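Local structure of protein SCO1, mitochondrial (Saccharomyces cerevisiae, 2B7K) at residues Asn32-Thr35 against Glu36-Leu40; Ala89-Ser92 against Pro93-Lys97. The protein is needed for cytochrome c oxidase subunits 1 and 2 to accumulate, and is thought to carry copper in mitochondria or insert it into the oxidase. All blocks are in the same frame, centred on the assembly; numbering follows the deposited sequence.

Interaction 1: residues Asn32-Thr35 against Glu36-Leu40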
ATOM      1  N   ASN A  32      -1.912   8.384 -14.445  1.00 19.34           N
ATOM      2  CA  ASN A  32      -2.439   7.172 -15.063  1.00 19.68           C
ATOM      3  C   ASN A  32      -3.560   6.551 -14.244  1.00 19.29           C
ATOM      4  O   ASN A  32      -3.536   6.575 -13.014  1.00 17.44           O
ATOM      5  CB  ASN A  32      -1.337   6.119 -15.235  1.00 29.07           C
ATOM      6  CG  ASN A  32      -0.136   6.646 -15.983  1.00 32.30           C
ATOM      7  OD1 ASN A  32      -0.258   7.187 -17.081  1.00 33.29           O
ATOM      8  ND2 ASN A  32       1.040   6.484 -15.391  1.00 33.07           N
ATOM      9  N   GLU A  33      -4.542   5.984 -14.932  1.00 20.15           N
ATOM     10  CA  GLU A  33      -5.652   5.336 -14.252  1.00 21.43           C
ATOM     11  C   GLU A  33      -5.118   4.127 -13.486  1.00 20.12           C
ATOM     12  O   GLU A  33      -4.215   3.433 -13.957  1.00 18.82           O
ATOM     13  CB  GLU A  33      -6.695   4.874 -15.272  1.00 37.70           C
ATOM     14  CG  GLU A  33      -7.888   4.149 -14.663  1.00 44.33           C
ATOM     15  CD  GLU A  33      -8.778   3.506 -15.714  1.00 48.12           C
ATOM     16  OE1 GLU A  33      -9.193   4.212 -16.656  1.00 50.00           O
ATOM     17  OE2 GLU A  33      -9.067   2.295 -15.596  1.00 51.55           O
ATOM     18  N   PHE A  34      -5.664   3.887 -12.299  1.00 16.73           N
ATOM     19  CA  PHE A  34      -5.258   2.745 -11.491  1.00 16.90           C
ATOM     20  C   PHE A  34      -6.513   2.227 -10.793  1.00 16.94           C
ATOM     21  O   PHE A  34      -7.116   2.938  -9.990  1.00 16.12           O
ATOM     22  CB  PHE A  34      -4.217   3.165 -10.449  1.00 17.84           C
ATOM     23  CG  PHE A  34      -3.475   2.009  -9.835  1.00 19.76           C
ATOM     24  CD1 PHE A  34      -2.179   1.705 -10.241  1.00 20.01           C
ATOM     25  CD2 PHE A  34      -4.085   1.201  -8.884  1.00 18.57           C
ATOM     26  CE1 PHE A  34      -1.497   0.605  -9.709  1.00 20.61           C
ATOM     27  CE2 PHE A  34      -3.413   0.095  -8.343  1.00 20.76           C
ATOM     28  CZ  PHE A  34      -2.116  -0.199  -8.762  1.00 18.96           C
ATOM     29  N   THR A  35      -6.912   1.003 -11.113  1.00 16.29           N
ATOM     30  CA  THR A  35      -8.104   0.415 -10.510  1.00 17.80           C
ATOM     31  C   THR A  35      -7.721  -0.900  -9.855  1.00 16.98           C
ATOM     32  O   THR A  35      -6.548  -1.276  -9.862  1.00 18.25           O
ATOM     33  CB  THR A  35      -9.193   0.140 -11.566  1.00 22.64           C
ATOM     34  OG1 THR A  35      -8.766  -0.919 -12.427  1.00 23.44           O
ATOM     35  CG2 THR A  35      -9.450   1.390 -12.401  1.00 23.62           C
ATOM     36  N   GLU A  36      -8.698  -1.607  -9.297  1.00 16.83           N
ATOM     37  CA  GLU A  36      -8.395  -2.872  -8.645  1.00 18.14           C
ATOM     38  C   GLU A  36      -7.840  -3.874  -9.646  1.00 18.81           C
ATOM     39  O   GLU A  36      -7.196  -4.850  -9.263  1.00 18.48           O
ATOM     40  CB  GLU A  36      -9.632  -3.450  -7.937  1.00 25.76           C
ATOM     41  CG  GLU A  36     -10.654  -4.149  -8.824  1.00 29.67           C
ATOM     42  CD  GLU A  36     -11.362  -3.209  -9.776  1.00 31.17           C
ATOM     43  OE1 GLU A  36     -11.455  -2.000  -9.470  1.00 30.30           O
ATOM     44  OE2 GLU A  36     -11.843  -3.687 -10.826  1.00 33.24           O
ATOM     45  N   LYS A  37      -8.079  -3.624 -10.931  1.00 18.52           N
ATOM     46  CA  LYS A  37      -7.579  -4.507 -11.984  1.00 19.94           C
ATOM     47  C   LYS A  37      -6.052  -4.455 -12.068  1.00 18.61           C
ATOM     48  O   LYS A  37      -5.417  -5.389 -12.558  1.00 19.20           O
ATOM     49  CB  LYS A  37      -8.181  -4.111 -13.335  1.00 31.89           C
ATOM     50  CG  LYS A  37      -9.700  -4.122 -13.358  1.00 36.09           C
ATOM     51  CD  LYS A  37     -10.257  -5.479 -12.968  1.00 40.04           C
ATOM     52  CE  LYS A  37      -9.911  -6.541 -13.998  1.00 42.94           C
ATOM     53  NZ  LYS A  37     -10.514  -6.235 -15.324  1.00 46.36           N
ATOM     54  N   ASN A  38      -5.463  -3.366 -11.587  1.00 17.05           N
ATOM     55  CA  ASN A  38      -4.009  -3.221 -11.615  1.00 17.48           C
ATOM     56  C   ASN A  38      -3.325  -4.015 -10.503  1.00 17.05           C
ATOM     57  O   ASN A  38      -2.096  -4.030 -10.407  1.00 18.30           O
ATOM     58  CB  ASN A  38      -3.607  -1.744 -11.516  1.00 21.46           C
ATOM     59  CG  ASN A  38      -3.924  -0.961 -12.783  1.00 25.62           C
ATOM     60  OD1 ASN A  38      -5.013  -0.408 -12.938  1.00 21.94           O
ATOM     61  ND2 ASN A  38      -2.965  -0.924 -13.704  1.00 28.01           N
ATOM     62  N   LEU A  39      -4.118  -4.675  -9.663  1.00 17.83           N
ATOM     63  CA  LEU A  39      -3.567  -5.488  -8.579  1.00 18.63           C
ATOM     64  C   LEU A  39      -3.319  -6.907  -9.078  1.00 20.03           C
ATOM     65  O   LEU A  39      -2.590  -7.681  -8.462  1.00 21.56           O
ATOM     66  CB  LEU A  39      -4.544  -5.559  -7.406  1.00 17.11           C
ATOM     67  CG  LEU A  39      -4.915  -4.252  -6.706  1.00 16.52           C
ATOM     68  CD1 LEU A  39      -5.857  -4.566  -5.550  1.00 17.60           C
ATOM     69  CD2 LEU A  39      -3.653  -3.556  -6.205  1.00 17.14           C
ATOM     70  N   LEU A  40      -3.943  -7.243 -10.199  1.00 18.63           N
ATOM     71  CA  LEU A  40      -3.820  -8.581 -10.771  1.00 20.13           C
ATOM     72  C   LEU A  40      -2.425  -8.921 -11.287  1.00 19.94           C
ATOM     73  O   LEU A  40      -1.735  -8.075 -11.854  1.00 22.11           O
ATOM     74  CB  LEU A  40      -4.842  -8.749 -11.901  1.00 25.09           C
ATOM     75  CG  LEU A  40      -6.300  -8.566 -11.468  1.00 25.52           C
ATOM     76  CD1 LEU A  40      -7.217  -8.653 -12.685  1.00 28.16           C
ATOM     77  CD2 LEU A  40      -6.661  -9.629 -10.437  1.00 27.12           C
TER

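Interaction 2: residues Ala89-Ser92 against Pro93-Lys97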
ATOM      1  N   ALA A  89      -8.218  16.330  -0.657  1.00 24.01           N
ATOM      2  CA  ALA A  89      -8.283  17.787  -0.736  1.00 22.79           C
ATOM      3  C   ALA A  89      -6.919  18.421  -0.975  1.00 21.34           C
ATOM      4  O   ALA A  89      -6.799  19.377  -1.747  1.00 21.50           O
ATOM      5  CB  ALA A  89      -8.905  18.351   0.534  1.00 24.88           C
ATOM      6  N   ARG A  90      -5.890  17.874  -0.332  1.00 15.37           N
ATOM      7  CA  ARG A  90      -4.539  18.409  -0.447  1.00 16.56           C
ATOM      8  C   ARG A  90      -3.539  17.530  -1.194  1.00 17.18           C
ATOM      9  O   ARG A  90      -2.605  18.042  -1.806  1.00 17.31           O
ATOM     10  CB  ARG A  90      -3.974  18.695   0.952  1.00 22.37           C
ATOM     11  CG  ARG A  90      -4.688  19.808   1.701  1.00 25.00           C
ATOM     12  CD  ARG A  90      -4.068  20.061   3.078  1.00 26.61           C
ATOM     13  NE  ARG A  90      -4.281  18.938   3.991  1.00 29.83           N
ATOM     14  CZ  ARG A  90      -3.854  18.899   5.251  1.00 30.91           C
ATOM     15  NH1 ARG A  90      -4.096  17.833   6.001  1.00 30.88           N
ATOM     16  NH2 ARG A  90      -3.186  19.923   5.765  1.00 32.43           N
ATOM     17  N   ASP A  91      -3.725  16.218  -1.137  1.00 18.91           N
ATOM     18  CA  ASP A  91      -2.791  15.295  -1.778  1.00 19.10           C
ATOM     19  C   ASP A  91      -3.026  15.042  -3.258  1.00 19.12           C
ATOM     20  O   ASP A  91      -3.490  13.974  -3.666  1.00 18.93           O
ATOM     21  CB  ASP A  91      -2.765  13.971  -1.012  1.00 20.04           C
ATOM     22  CG  ASP A  91      -2.022  14.081   0.312  1.00 21.85           C
ATOM     23  OD1 ASP A  91      -1.583  15.197   0.663  1.00 23.01           O
ATOM     24  OD2 ASP A  91      -1.872  13.053   0.996  1.00 19.28           O
ATOM     25  N   SER A  92      -2.691  16.052  -4.055  1.00 17.42           N
ATOM     26  CA  SER A  92      -2.819  15.993  -5.500  1.00 18.89           C
ATOM     27  C   SER A  92      -1.645  15.168  -6.024  1.00 18.12           C
ATOM     28  O   SER A  92      -0.718  14.837  -5.272  1.00 17.41           O
ATOM     29  CB  SER A  92      -2.721  17.401  -6.075  1.00 19.08           C
ATOM     30  OG  SER A  92      -1.427  17.919  -5.819  1.00 23.14           O
ATOM     31  N   PRO A  93      -1.666  14.822  -7.316  1.00 17.12           N
ATOM     32  CA  PRO A  93      -0.549  14.037  -7.844  1.00 18.02           C
ATOM     33  C   PRO A  93       0.806  14.701  -7.598  1.00 18.08           C
ATOM     34  O   PRO A  93       1.758  14.027  -7.230  1.00 17.92           O
ATOM     35  CB  PRO A  93      -0.889  13.910  -9.325  1.00 16.00           C
ATOM     36  CG  PRO A  93      -2.387  13.809  -9.290  1.00 16.22           C
ATOM     37  CD  PRO A  93      -2.765  14.892  -8.298  1.00 14.19           C
ATOM     38  N   ALA A  94       0.891  16.020  -7.776  1.00 16.60           N
ATOM     39  CA  ALA A  94       2.158  16.726  -7.563  1.00 16.93           C
ATOM     40  C   ALA A  94       2.616  16.668  -6.103  1.00 17.39           C
ATOM     41  O   ALA A  94       3.801  16.488  -5.825  1.00 16.59           O
ATOM     42  CB  ALA A  94       2.037  18.183  -8.014  1.00 23.15           C
ATOM     43  N   VAL A  95       1.679  16.829  -5.174  1.00 17.22           N
ATOM     44  CA  VAL A  95       2.003  16.771  -3.754  1.00 18.18           C
ATOM     45  C   VAL A  95       2.514  15.383  -3.369  1.00 17.28           C
ATOM     46  O   VAL A  95       3.459  15.261  -2.585  1.00 16.07           O
ATOM     47  CB  VAL A  95       0.781  17.123  -2.883  1.00 20.15           C
ATOM     48  CG1 VAL A  95       1.058  16.783  -1.417  1.00 19.73           C
ATOM     49  CG2 VAL A  95       0.471  18.604  -3.016  1.00 20.49           C
ATOM     50  N   LEU A  96       1.896  14.340  -3.911  1.00 14.89           N
ATOM     51  CA  LEU A  96       2.338  12.983  -3.607  1.00 16.29           C
ATOM     52  C   LEU A  96       3.720  12.707  -4.185  1.00 17.23           C
ATOM     53  O   LEU A  96       4.538  12.042  -3.550  1.00 16.34           O
ATOM     54  CB  LEU A  96       1.340  11.945  -4.136  1.00 17.49           C
ATOM     55  CG  LEU A  96       0.005  11.868  -3.386  1.00 18.49           C
ATOM     56  CD1 LEU A  96      -0.824  10.727  -3.953  1.00 19.51           C
ATOM     57  CD2 LEU A  96       0.246  11.653  -1.901  1.00 18.96           C
ATOM     58  N   LYS A  97       3.988  13.211  -5.386  1.00 19.84           N
ATOM     59  CA  LYS A  97       5.300  13.002  -5.991  1.00 19.82           C
ATOM     60  C   LYS A  97       6.385  13.615  -5.111  1.00 19.97           C
ATOM     61  O   LYS A  97       7.427  12.998  -4.876  1.00 18.80           O
ATOM     62  CB  LYS A  97       5.365  13.622  -7.391  1.00 26.58           C
ATOM     63  CG  LYS A  97       4.651  12.818  -8.459  1.00 31.33           C
ATOM     64  CD  LYS A  97       4.916  13.358  -9.868  1.00 35.42           C
ATOM     65  CE  LYS A  97       4.137  14.637 -10.151  1.00 37.95           C
ATOM     66  NZ  LYS A  97       4.537  15.776  -9.283  1.00 40.17           N
TER

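Interaction 1: residues Asn32-Thr35 against Glu36-Leu40
Thr35 and Asn38 hold each other twice, each through its backbone N-H. The amide of Thr35 gives its hydrogen to the side-chain oxygen of Asn38 (N to OD1, 3.0 Å) in a nearly straight bond, the donor tilted 25° from the carboxamide plane. In return the backbone N of Asn38 donates to the carbonyl O of Thr35 over 2.9 Å, an i to i+3 bond of the kind that defines a 3-10 turn. A third bond uses the threonine hydroxyl: with chi1 at 69°, OG1 sits between its own N and carbonyl carbon, facing the start of the turn, and accepts from Lys37 N at 3.2 Å. This forms an ST turn, while the side chain of Asn38 reaches back to the strand.

The same asparagine also packs. Its CB lies over the centre of the Phe34 ring, 3.5 Å from the centroid, a CH-pi contact in which the amide plane is inclined only 23° to the ring. Leu39 meets the ring differently, with CD2 at the edge near CE2 (4.2 Å).

Phe34 is paired through its backbone with Leu26 of strand 25-28, and its ring reaches Leu82 of strand 80-85 and Leu110 of strand 108-111. Asn38 O accepts from Gln80 NE2, and Leu39 packs on Leu82, so the turn after edge strand 33-35 is tied to strand 80-85, nearer the middle of the sheet.

Interaction 2: residues Ala89-Ser92 against Pro93-Lys97
Val95 lays its two methyl groups against the chain that leads into its helix: CG2 rests on the carbonyl oxygen of Arg90 (CG2 to O, 3.4 Å) and beside the Ser92 hydroxyl, while CG1 meets Asp91 OD1 at 3.7 Å. Leu96, one residue on, brings CD2 against the CB of Asp91 and its OD2, at 3.9 Å from each, and the aspartate crosses both hydrophobic side chains at about a right angle. CG1 and CD2 lie on the same side of the carboxylate plane, and its oxygens bond elsewhere, OD1 to Ser51 OG and OD2 to Thr85 OG1, which fix its rotation.

Ser92 starts the helix. A chi1 of 64° swings OG forward over the first turn, where it accepts a weak bond from Val95 N at 3.4 Å. Its carbonyl O takes the first regular helical bond, from Leu96 N at 3.0 Å. Pro93, which has no N-H to offer, fills the first helical position.

A serine N-cap followed by proline is a classic helix start; here it begins helix 93-100 of a thioredoxin-like domain, with the side chain of Asp91 about 8 Å from those of Cys53 and Cys57, the probable copper ligands.

Overall arrangement
Each contact shows a polar side chain organising the start of a helical turn, but the two serve different parts of the thioredoxin-like domain. Interaction 1 ends the edge strand 33-35, and interaction 2 opens helix 93-100; their centres are 19 Å apart and their nearest atoms about 7 Å, so they do not touch. Strands 80-85 and 108-111 connect them indirectly: Phe34 packs on Leu82 and Leu110, while further along the same two strands the carboxylate of Asp91 bonds to Thr85 and its backbone carbonyl to Thr111. Interaction 2 alone lies near the inferred copper site, which probably also includes His144; interaction 1, a hydrogen-bonded turn packed on the sheet, lies away from it.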